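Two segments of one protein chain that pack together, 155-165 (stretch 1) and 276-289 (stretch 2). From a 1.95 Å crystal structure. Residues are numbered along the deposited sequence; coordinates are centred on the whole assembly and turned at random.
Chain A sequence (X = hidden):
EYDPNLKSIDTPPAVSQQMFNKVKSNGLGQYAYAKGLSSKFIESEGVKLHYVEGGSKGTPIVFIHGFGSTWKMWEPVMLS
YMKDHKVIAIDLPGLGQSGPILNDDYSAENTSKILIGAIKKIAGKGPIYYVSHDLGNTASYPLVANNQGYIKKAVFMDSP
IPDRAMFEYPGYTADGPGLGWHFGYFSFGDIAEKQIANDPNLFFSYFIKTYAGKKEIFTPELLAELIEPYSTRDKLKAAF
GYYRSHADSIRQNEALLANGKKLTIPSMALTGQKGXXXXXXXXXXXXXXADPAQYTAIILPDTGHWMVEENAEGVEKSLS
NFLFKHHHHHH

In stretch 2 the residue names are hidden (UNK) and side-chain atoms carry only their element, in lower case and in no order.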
ATOM      1  N   VAL A 155      19.691  21.063   0.091  1.00  9.35           N
ATOM      2  CA  VAL A 155      19.776  19.757   0.730  1.00  7.25           C
ATOM      3  C   VAL A 155      18.408  19.089   0.654  1.00  5.62           C
ATOM      4  O   VAL A 155      17.402  19.704   1.010  1.00  8.60           O
ATOM      5  CB  VAL A 155      20.152  19.887   2.223  1.00 15.40           C
ATOM      6  CG1 VAL A 155      20.287  18.500   2.859  1.00  9.23           C
ATOM      7  CG2 VAL A 155      21.421  20.708   2.391  1.00 14.25           C
ATOM      8  N   PHE A 156      18.379  17.843   0.184  1.00 13.75           N
ATOM      9  CA  PHE A 156      17.171  17.019   0.211  1.00 11.61           C
ATOM     10  C   PHE A 156      17.407  15.871   1.187  1.00 12.28           C
ATOM     11  O   PHE A 156      18.497  15.286   1.217  1.00 11.27           O
ATOM     12  CB  PHE A 156      16.856  16.478  -1.190  1.00  5.47           C
ATOM     13  CG  PHE A 156      16.594  17.557  -2.214  1.00 12.71           C
ATOM     14  CD1 PHE A 156      15.306  18.030  -2.430  1.00 14.09           C
ATOM     15  CD2 PHE A 156      17.636  18.100  -2.953  1.00 17.81           C
ATOM     16  CE1 PHE A 156      15.061  19.021  -3.375  1.00 13.11           C
ATOM     17  CE2 PHE A 156      17.400  19.097  -3.889  1.00 14.05           C
ATOM     18  CZ  PHE A 156      16.108  19.552  -4.100  1.00 15.50           C
ATOM     19  N   MET A 157      16.399  15.553   1.996  1.00 10.39           N
ATOM     20  CA  MET A 157      16.602  14.613   3.099  1.00  8.67           C
ATOM     21  C   MET A 157      15.742  13.346   3.022  1.00 14.13           C
ATOM     22  O   MET A 157      14.516  13.406   2.924  1.00 11.23           O
ATOM     23  CB  MET A 157      16.458  15.314   4.453  1.00  5.17           C
ATOM     24  CG  MET A 157      17.557  16.345   4.720  1.00  3.15           C
ATOM     25  SD  MET A 157      17.354  17.342   6.208  1.00 12.38           S
ATOM     26  CE  MET A 157      17.457  16.091   7.500  1.00  9.81           C
ATOM     27  N   ASP A 158      16.433  12.209   3.057  1.00 13.57           N
ATOM     28  CA  ASP A 158      15.859  10.851   3.086  1.00 13.79           C
ATOM     29  C   ASP A 158      14.967  10.439   1.911  1.00 13.84           C
ATOM     30  O   ASP A 158      15.307   9.503   1.194  1.00 13.95           O
ATOM     31  CB  ASP A 158      15.180  10.523   4.434  1.00 10.75           C
ATOM     32  CG  ASP A 158      15.324   9.046   4.809  1.00 13.81           C
ATOM     33  OD1 ASP A 158      16.431   8.497   4.625  1.00 14.54           O
ATOM     34  OD2 ASP A 158      14.339   8.418   5.249  1.00 10.72           O
ATOM     35  N   SER A 159      13.834  11.120   1.715  1.00  8.88           N
ATOM     36  CA  SER A 159      12.859  10.697   0.701  1.00  9.59           C
ATOM     37  C   SER A 159      13.313  10.953  -0.734  1.00  7.56           C
ATOM     38  O   SER A 159      14.072  11.888  -1.002  1.00 11.82           O
ATOM     39  CB  SER A 159      11.499  11.373   0.919  1.00  9.42           C
ATOM     40  OG  SER A 159      10.933  10.986   2.152  1.00  8.48           O
ATOM     41  N   PRO A 160      12.841  10.121  -1.667  1.00 10.63           N
ATOM     42  CA  PRO A 160      13.179  10.357  -3.069  1.00 10.09           C
ATOM     43  C   PRO A 160      12.508  11.632  -3.570  1.00 12.19           C
ATOM     44  O   PRO A 160      11.446  12.013  -3.074  1.00 12.14           O
ATOM     45  CB  PRO A 160      12.588   9.134  -3.782  1.00 10.39           C
ATOM     46  CG  PRO A 160      11.498   8.655  -2.878  1.00 15.40           C
ATOM     47  CD  PRO A 160      12.001   8.919  -1.489  1.00 13.16           C
ATOM     48  N   ILE A 161      13.157  12.295  -4.519  1.00 11.83           N
ATOM     49  CA  ILE A 161      12.534  13.352  -5.297  1.00 11.87           C
ATOM     50  C   ILE A 161      11.729  12.625  -6.370  1.00 14.82           C
ATOM     51  O   ILE A 161      12.227  11.684  -6.984  1.00 12.46           O
ATOM     52  CB  ILE A 161      13.611  14.245  -5.964  1.00 14.45           C
ATOM     53  CG1 ILE A 161      14.467  14.937  -4.897  1.00 10.87           C
ATOM     54  CG2 ILE A 161      12.974  15.267  -6.905  1.00 11.13           C
ATOM     55  CD1 ILE A 161      15.831  15.423  -5.394  1.00 11.79           C
ATOM     56  N   PRO A 162      10.472  13.032  -6.583  1.00 11.29           N
ATOM     57  CA  PRO A 162       9.672  12.383  -7.625  1.00 13.40           C
ATOM     58  C   PRO A 162      10.391  12.299  -8.974  1.00 15.56           C
ATOM     59  O   PRO A 162      10.864  13.301  -9.503  1.00 14.44           O
ATOM     60  CB  PRO A 162       8.449  13.298  -7.733  1.00  9.23           C
ATOM     61  CG  PRO A 162       8.269  13.793  -6.325  1.00 10.06           C
ATOM     62  CD  PRO A 162       9.685  14.014  -5.814  1.00  6.85           C
ATOM     63  N   ASP A 163      10.485  11.090  -9.508  1.00 12.66           N
ATOM     64  CA  ASP A 163      10.984  10.883 -10.859  1.00 13.39           C
ATOM     65  C   ASP A 163      10.423   9.554 -11.348  1.00 12.94           C
ATOM     66  O   ASP A 163       9.543   8.984 -10.697  1.00  9.19           O
ATOM     67  CB  ASP A 163      12.528  10.977 -10.949  1.00 13.16           C
ATOM     68  CG  ASP A 163      13.248   9.702 -10.493  1.00 16.04           C
ATOM     69  OD1 ASP A 163      12.652   8.876  -9.784  1.00 11.39           O
ATOM     70  OD2 ASP A 163      14.438   9.537 -10.841  1.00 12.86           O
ATOM     71  N   ARG A 164      10.906   9.076 -12.493  1.00 10.57           N
ATOM     72  CA  ARG A 164      10.335   7.896 -13.140  1.00 11.44           C
ATOM     73  C   ARG A 164      10.411   6.678 -12.224  1.00  9.44           C
ATOM     74  O   ARG A 164       9.602   5.750 -12.337  1.00 13.21           O
ATOM     75  CB  ARG A 164      11.075   7.604 -14.452  1.00 10.36           C
ATOM     76  CG  ARG A 164      12.519   7.209 -14.220  1.00 14.98           C
ATOM     77  CD  ARG A 164      13.380   7.268 -15.470  1.00 23.73           C
ATOM     78  NE  ARG A 164      14.746   6.845 -15.159  1.00 26.89           N
ATOM     79  CZ  ARG A 164      15.776   6.961 -15.987  1.00 35.06           C
ATOM     80  NH1 ARG A 164      15.600   7.493 -17.190  1.00 34.26           N
ATOM     81  NH2 ARG A 164      16.985   6.550 -15.607  1.00 32.83           N
ATOM     82  N   ALA A 165      11.387   6.675 -11.321  1.00  9.08           N
ATOM     83  CA  ALA A 165      11.581   5.532 -10.428  1.00 10.55           C
ATOM     84  C   ALA A 165      10.447   5.394  -9.401  1.00 14.57           C
ATOM     85  O   ALA A 165      10.254   4.333  -8.803  1.00 10.65           O
ATOM     86  CB  ALA A 165      12.939   5.613  -9.737  1.00 12.76           C
ATOM     87  N   UNK A 276      14.849   5.627   4.500  1.00 10.67           N
ATOM     88  CA  UNK A 276      14.839   5.319   3.069  1.00 13.22           C
ATOM     89  C   UNK A 276      16.250   4.931   2.606  1.00 12.57           C
ATOM     90  O   UNK A 276      16.422   4.268   1.585  1.00 15.57           O
ATOM     91  c   UNK A 276      14.129   6.102   0.771  1.00  8.92           C
ATOM     92  c   UNK A 276      14.277   6.500   2.241  1.00  9.02           C
ATOM     93  c   UNK A 276      12.923   6.922   2.811  1.00  9.24           C
ATOM     94  N   UNK A 277      17.252   5.351   3.373  1.00 11.94           N
ATOM     95  CA  UNK A 277      18.621   4.863   3.203  1.00  8.62           C
ATOM     96  C   UNK A 277      19.273   5.392   1.913  1.00 14.91           C
ATOM     97  O   UNK A 277      19.487   6.599   1.765  1.00 13.66           O
ATOM     98  o   UNK A 277      21.019   3.489   3.586  1.00 11.32           O
ATOM     99  c   UNK A 277      18.645   3.318   3.287  1.00 12.10           C
ATOM    100  n   UNK A 277      20.170   1.435   3.272  1.00 22.11           N
ATOM    101  c   UNK A 277      20.051   2.752   3.394  1.00 18.62           C
ATOM    102  N   UNK A 278      19.561   4.506   0.965  1.00 12.81           N
ATOM    103  CA  UNK A 278      20.378   4.899  -0.187  1.00 10.08           C
ATOM    104  C   UNK A 278      19.633   5.292  -1.473  1.00 15.46           C
ATOM    105  O   UNK A 278      20.270   5.613  -2.482  1.00 17.40           O
ATOM    106  c   UNK A 278      21.398   3.795  -0.500  1.00 13.18           C
ATOM    107  c   UNK A 278      20.745   2.483  -0.870  1.00 24.35           C
ATOM    108  o   UNK A 278      21.484   1.549  -1.254  1.00 31.68           O
ATOM    109  o   UNK A 278      19.504   2.375  -0.767  1.00 25.03           O
ATOM    110  N   UNK A 279      18.302   5.268  -1.453  1.00 11.52           N
ATOM    111  CA  UNK A 279      17.528   5.581  -2.654  1.00 11.19           C
ATOM    112  C   UNK A 279      17.802   7.002  -3.176  1.00 10.17           C
ATOM    113  O   UNK A 279      18.122   7.188  -4.344  1.00 10.60           O
ATOM    114  c   UNK A 279      15.219   5.859  -3.669  1.00  5.73           C
ATOM    115  c   UNK A 279      16.010   5.398  -2.430  1.00 13.09           C
ATOM    116  c   UNK A 279      15.693   3.944  -2.081  1.00 13.59           C
ATOM    117  N   UNK A 280      17.680   7.998  -2.307  1.00 13.01           N
ATOM    118  CA  UNK A 280      17.919   9.382  -2.701  1.00  8.15           C
ATOM    119  C   UNK A 280      19.382   9.610  -3.075  1.00 10.24           C
ATOM    120  O   UNK A 280      19.685  10.364  -3.997  1.00 13.61           O
ATOM    121  c   UNK A 280      17.749  11.831  -1.813  1.00 11.25           C
ATOM    122  c   UNK A 280      17.525  10.334  -1.565  1.00 10.10           C
ATOM    123  c   UNK A 280      17.538  12.659  -0.532  1.00  8.36           C
ATOM    124  c   UNK A 280      16.835  12.330  -2.922  1.00  8.80           C
ATOM    125  N   UNK A 281      20.292   8.967  -2.350  1.00 12.55           N
ATOM    126  CA  UNK A 281      21.722   9.131  -2.607  1.00 13.58           C
ATOM    127  C   UNK A 281      22.058   8.731  -4.044  1.00 17.86           C
ATOM    128  O   UNK A 281      22.719   9.479  -4.775  1.00 16.59           O
ATOM    129  c   UNK A 281      22.385   8.870  -0.198  1.00 14.01           C
ATOM    130  c   UNK A 281      24.028   8.314  -2.008  1.00 17.94           C
ATOM    131  c   UNK A 281      22.566   8.316  -1.606  1.00 15.36           C
ATOM    132  N   UNK A 282      21.570   7.561  -4.448  1.00 14.49           N
ATOM    133  CA  UNK A 282      21.781   7.055  -5.794  1.00 16.20           C
ATOM    134  C   UNK A 282      21.028   7.873  -6.831  1.00 15.93           C
ATOM    135  O   UNK A 282      21.535   8.121  -7.924  1.00 13.79           O
ATOM    136  c   UNK A 282      22.166   4.648  -5.029  1.00 17.96           C
ATOM    137  c   UNK A 282      21.693   3.207  -5.214  1.00 23.10           C
ATOM    138  n   UNK A 282      22.051   0.843  -4.520  1.00 52.92           N
ATOM    139  c   UNK A 282      22.460   2.262  -4.305  1.00 40.40           C
ATOM    140  c   UNK A 282      21.344   5.587  -5.886  1.00 16.65           C
ATOM    141  N   UNK A 283      19.812   8.286  -6.485  1.00 10.95           N
ATOM    142  CA  UNK A 283      18.965   9.011  -7.421  1.00 10.55           C
ATOM    143  C   UNK A 283      19.587  10.340  -7.821  1.00 12.59           C
ATOM    144  O   UNK A 283      19.720  10.628  -9.009  1.00 17.23           O
ATOM    145  c   UNK A 283      16.648  10.046  -7.792  1.00  4.15           C
ATOM    146  o   UNK A 283      14.385  10.817  -7.847  1.00 12.30           O
ATOM    147  o   UNK A 283      15.339  10.648  -5.887  1.00  7.46           O
ATOM    148  c   UNK A 283      15.366  10.534  -7.126  1.00 13.38           C
ATOM    149  c   UNK A 283      17.569   9.262  -6.834  1.00 11.05           C
ATOM    150  N   UNK A 284      19.955  11.154  -6.830  1.00 16.92           N
ATOM    151  CA  UNK A 284      20.546  12.463  -7.118  1.00 18.60           C
ATOM    152  C   UNK A 284      21.863  12.345  -7.893  1.00 14.24           C
ATOM    153  O   UNK A 284      22.069  13.047  -8.869  1.00 13.93           O
ATOM    154  s   UNK A 284      19.741  14.822  -3.780  1.00 17.54           S
ATOM    155  c   UNK A 284      20.738  13.290  -5.839  1.00 20.30           C
ATOM    156  c   UNK A 284      19.436  13.811  -5.237  1.00 12.34           C
ATOM    157  c   UNK A 284      20.519  16.266  -4.519  1.00 18.58           C
ATOM    158  N   UNK A 285      22.747  11.450  -7.464  1.00 11.48           N
ATOM    159  CA  UNK A 285      24.000  11.241  -8.177  1.00 15.50           C
ATOM    160  C   UNK A 285      23.750  10.884  -9.646  1.00 22.86           C
ATOM    161  O   UNK A 285      24.358  11.472 -10.537  1.00 29.84           O
ATOM    162  c   UNK A 285      26.395   7.952  -5.292  1.00 49.63           C
ATOM    163  n   UNK A 285      26.703   8.942  -4.458  1.00 45.21           N
ATOM    164  c   UNK A 285      26.204   9.934  -8.170  1.00 28.20           C
ATOM    165  n   UNK A 285      25.874   6.827  -4.818  1.00 49.12           N
ATOM    166  c   UNK A 285      24.857  10.165  -7.496  1.00 19.05           C
ATOM    167  n   UNK A 285      26.616   8.081  -6.598  1.00 49.44           N
ATOM    168  c   UNK A 285      27.185   9.270  -7.225  1.00 36.72           C
ATOM    169  N   UNK A 286      22.842   9.941  -9.893  1.00 23.88           N
ATOM    170  CA  UNK A 286      22.604   9.430 -11.249  1.00 21.06           C
ATOM    171  C   UNK A 286      21.884  10.411 -12.168  1.00 23.96           C
ATOM    172  O   UNK A 286      22.102  10.402 -13.375  1.00 25.42           O
ATOM    173  c   UNK A 286      21.834   8.108 -11.204  1.00 13.82           C
ATOM    174  N   UNK A 287      21.018  11.251 -11.606  1.00 19.01           N
ATOM    175  CA  UNK A 287      20.067  11.980 -12.442  1.00 18.21           C
ATOM    176  C   UNK A 287      19.910  13.481 -12.207  1.00 17.33           C
ATOM    177  O   UNK A 287      19.449  14.187 -13.105  1.00 19.11           O
ATOM    178  c   UNK A 287      18.748   9.829 -12.620  1.00 22.34           C
ATOM    179  n   UNK A 287      17.037   9.988 -14.362  1.00 18.99           N
ATOM    180  c   UNK A 287      15.788  10.323 -14.652  1.00 20.77           C
ATOM    181  c   UNK A 287      17.425   9.334 -13.116  1.00 26.05           C
ATOM    182  n   UNK A 287      15.499  10.911 -15.806  1.00 19.29           N
ATOM    183  n   UNK A 287      14.826  10.084 -13.768  1.00 16.77           N
ATOM    184  c   UNK A 287      18.694  11.317 -12.349  1.00 20.17           C
ATOM    185  N   UNK A 288      20.272  13.969 -11.022  1.00 10.95           N
ATOM    186  CA  UNK A 288      19.924  15.347 -10.648  1.00 17.20           C
ATOM    187  C   UNK A 288      21.096  16.327 -10.601  1.00 22.33           C
ATOM    188  O   UNK A 288      20.887  17.539 -10.548  1.00 26.31           O
ATOM    189  c   UNK A 288      16.733  15.922  -9.422  1.00 14.98           C
ATOM    190  c   UNK A 288      15.065  14.216  -9.565  1.00 12.83           C
ATOM    191  c   UNK A 288      17.736  14.966  -9.389  1.00 14.79           C
ATOM    192  c   UNK A 288      17.382  13.629  -9.447  1.00 12.41           C
ATOM    193  c   UNK A 288      15.406  15.551  -9.506  1.00 16.84           C
ATOM    194  c   UNK A 288      16.054  13.254  -9.533  1.00 16.85           C
ATOM    195  c   UNK A 288      19.183  15.376  -9.299  1.00 17.05           C
ATOM    196  N   UNK A 289      22.321  15.811 -10.596  1.00 20.39           N
ATOM    197  CA  UNK A 289      23.482  16.676 -10.428  1.00 21.31           C
ATOM    198  C   UNK A 289      24.295  16.797 -11.716  1.00 24.81           C
ATOM    199  O   UNK A 289      24.668  15.796 -12.324  1.00 24.59           O
ATOM    200  c   UNK A 289      24.375  16.206  -9.255  1.00 15.58           C
ATOM    201  c   UNK A 289      25.075  14.911  -9.594  1.00 24.11           C
ATOM    202  c   UNK A 289      23.537  16.043  -7.985  1.00 15.79           C
TER
HETATM  203  O   HOH W   1      17.190   7.681   0.556  1.00 10.69           O

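Position 276 carries three carbons, one bearing the other two; its CB points toward stretch 1 and its carbons lie against D158 and P160. Three carbons in all, with the fork at CB and no oxygen, make it V276. Its backbone N donates to D158 OD2 at 2.9 Å, nearly straight, and its CG1 lies 4.2 Å from P160 CD. Position 277 has two carbons, the second holding one oxygen and one nitrogen: N277. This side chain starts away from stretch 1; the backbone N makes a weak hydrogen bond to D158 OD1 at 3.5 Å. Position 278 has two carbons ending in two oxygens: D278, which does not touch stretch 1.

Position 279 again forks at CB into two carbons, one against P160: V279, whose CG1 sits 4.2 Å from P160 CB. Position 280 has four carbons, forked at the second, and packs on F156 and I161: L280. Its CD2 lies 3.9 Å from F156 CB and its CD1 4.0 Å from I161 CG1. Position 281, a CB carrying two carbons, is V281, which makes no contact with stretch 1. Position 282 has four carbons in a row ending in nitrogen: K282, whose NZ pairs with D278 OD2 at 3.4 Å, a salt bridge within its own stretch.

At 283 three carbons end in two oxygens, reaching the loop backbone: E283. I161 N donates to E283 OE1 at 3.1 Å, while I161 O lies only 2.5 Å from E283 OE2, so close that the acid probably holds a proton. Position 284 has two carbons, a sulfur and a last carbon, touching F156 and I161: M284, whose CE meets F156 CD2 at 3.8 Å.

Position 285, three carbons, a nitrogen, then a carbon with two nitrogens, is R285, and 286, a lone CB, is A286; neither touches stretch 1. Position 287 repeats the pattern of 285 but reaches D163 and R164: R287. Its NH1 forms a salt bridge with D163 OD2 at 3.0 Å, and its guanidinium lies flat on that of R164, centres 3.6 Å apart. Position 288 holds one carbon and then a six-carbon ring, packed on I161: F288, with I161 CD1 over the ring face, 4.2 Å from its centroid. Position 289, forked at CB into two carbons, is V289, out of reach.

The contact interleaves polar anchors, at D158, the I161 backbone and D163, with apolar packing on F156, P160 and I161. D158 receives the backbone just before the helix, and one water joins D158 O, N277 O and L280 N. L280, M284 and F288 each pack carbon against I161, E283 engages its backbone, and R287 pairs with acidic D163, whose OD1 lies 3.2 Å from E283 OE2. Polar anchors and apolar packing thus mix along the helix and the turn before it, with a salt bridge beside two close pairs of like charge.

Stretch 2 276-289: VNDVLVKEMRARFV
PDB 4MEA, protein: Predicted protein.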